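Local atomic coordinates of epidermin biosynthesis protein EpiD (Staphylococcus aureus, PDB entry 3QJG), a protein that binds flavin mononucleotide and probably acts as a flavoprotein decarboxylase in the biosynthesis of the lantibiotic epidermin, oxidatively decarboxylating the C-terminal cysteine of the precursor peptide. Residues V71-A74 and N75-K79. Residues are numbered along the deposited sequence; the frame is centred on the assembly and turned at random.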
loop_
_atom_site.group_PDB
_atom_site.type_symbol
_atom_site.label_atom_id
_atom_site.label_comp_id
_atom_site.label_asym_id
_atom_site.label_seq_id
_atom_site.Cartn_x
_atom_site.Cartn_y
_atom_site.Cartn_z
ATOM N N VAL A 71 0.323 33.293 9.850
ATOM C CA VAL A 71 0.456 34.728 9.873
ATOM C C VAL A 71 0.178 35.302 8.474
ATOM O O VAL A 71 -0.578 36.297 8.305
ATOM C CB VAL A 71 1.864 35.173 10.383
ATOM C CG1 VAL A 71 2.005 36.709 10.220
ATOM C CG2 VAL A 71 2.091 34.720 11.917
ATOM N N ASP A 72 0.752 34.681 7.456
ATOM C CA ASP A 72 0.542 35.218 6.106
ATOM C C ASP A 72 -0.935 35.118 5.651
ATOM O O ASP A 72 -1.472 36.018 5.047
ATOM C CB ASP A 72 1.389 34.481 5.130
ATOM C CG ASP A 72 2.862 34.786 5.272
ATOM O OD1 ASP A 72 3.273 35.676 6.046
ATOM O OD2 ASP A 72 3.621 34.099 4.542
ATOM N N ILE A 73 -1.574 33.992 5.960
ATOM C CA ILE A 73 -2.976 33.803 5.684
ATOM C C ILE A 73 -3.799 34.840 6.442
ATOM O O ILE A 73 -4.611 35.486 5.819
ATOM C CB ILE A 73 -3.443 32.350 5.980
ATOM C CG1 ILE A 73 -2.818 31.382 4.974
ATOM C CG2 ILE A 73 -4.952 32.263 5.894
ATOM C CD1 ILE A 73 -3.010 29.911 5.275
ATOM N N ALA A 74 -3.630 34.979 7.768
ATOM C CA ALA A 74 -4.406 35.942 8.529
ATOM C C ALA A 74 -4.269 37.353 7.951
ATOM O O ALA A 74 -5.284 38.020 7.748
ATOM C CB ALA A 74 -4.056 35.915 10.076
ATOM N N ASN A 75 -3.044 37.780 7.616
ATOM C CA ASN A 75 -2.786 39.152 7.124
ATOM C C ASN A 75 -3.387 39.458 5.773
ATOM O O ASN A 75 -3.565 40.617 5.416
ATOM C CB ASN A 75 -1.288 39.414 6.960
ATOM C CG ASN A 75 -0.548 39.396 8.260
ATOM O OD1 ASN A 75 -1.144 39.404 9.380
ATOM N ND2 ASN A 75 0.769 39.356 8.147
ATOM N N LYS A 76 -3.628 38.412 5.006
ATOM C CA LYS A 76 -4.300 38.532 3.709
ATOM C C LYS A 76 -5.826 38.803 3.875
ATOM O O LYS A 76 -6.520 39.137 2.918
ATOM C CB LYS A 76 -4.066 37.206 2.976
ATOM C CG LYS A 76 -4.527 37.148 1.558
ATOM C CD LYS A 76 -4.177 35.817 0.978
ATOM C CE LYS A 76 -5.176 35.441 -0.081
ATOM N NZ LYS A 76 -4.816 35.964 -1.393
ATOM N N HIS A 77 -6.361 38.611 5.086
ATOM C CA HIS A 77 -7.793 38.746 5.270
ATOM C C HIS A 77 -8.214 39.880 6.234
ATOM O O HIS A 77 -7.641 40.102 7.308
ATOM C CB HIS A 77 -8.403 37.426 5.682
ATOM C CG HIS A 77 -8.148 36.307 4.718
ATOM N ND1 HIS A 77 -7.055 35.471 4.814
ATOM C CD2 HIS A 77 -8.868 35.859 3.665
ATOM C CE1 HIS A 77 -7.098 34.583 3.845
ATOM N NE2 HIS A 77 -8.190 34.787 3.140
ATOM N N ASP A 78 -9.230 40.614 5.811
ATOM C CA ASP A 78 -9.774 41.680 6.591
ATOM C C ASP A 78 -10.729 41.098 7.589
ATOM O O ASP A 78 -10.837 41.592 8.686
ATOM C CB ASP A 78 -10.489 42.629 5.675
ATOM C CG ASP A 78 -9.570 43.175 4.623
ATOM O OD1 ASP A 78 -8.789 44.084 4.951
ATOM O OD2 ASP A 78 -9.559 42.640 3.503
ATOM N N LYS A 79 -11.444 40.038 7.207
ATOM C CA LYS A 79 -12.438 39.439 8.110
ATOM C C LYS A 79 -12.175 37.966 8.112
ATOM O O LYS A 79 -11.868 37.414 7.060
ATOM C CB LYS A 79 -13.891 39.717 7.652
ATOM C CG LYS A 79 -14.241 41.188 7.567
ATOM C CD LYS A 79 -14.102 41.890 8.922
ATOM C CE LYS A 79 -14.496 43.389 8.867
ATOM N NZ LYS A 79 -14.500 43.953 10.240
#
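His77 reaches back to the carbonyl of Ile73, its ND1 donating to Ile73 O at 2.6 Å and so taking up an oxygen near the end of helix 70-75. With CG anti to its own carbonyl carbon (chi1 -57°), the imidazole lies alongside Ile73, and Ile73 CG2 sits 3.8 Å from His77 CE1. The carbonyl oxygen is close to the ring plane, yet ND1 approaches from above the carbonyl plane, and the bond is bent, 145° at the hydrogen. Lys76 N adds only a weak bond to the same oxygen; its firmer partner is Asp72 O. One residue on, His77 N binds Ala74 O at 2.9 Å as the chain leaves the helix for strand 79-85. A regular i to i+4 bond, Asn75 N to Val71 O at 3.0 Å, precedes these, and the Asn75 amide packs beside Val71, Asn75 ND2 lying 3.6 Å from Val71 CG1. Asp72 forms a salt bridge with Lys160 of the second subunit, and the side chain of Val71 lies about 7 Å from a bound FMN. Donation from ND1 leaves NE2 to pair with Asn36 ND2; accepting there would be consistent with a neutral imidazole protonated on ND1, a buried side chain joining the helix end to the sheet.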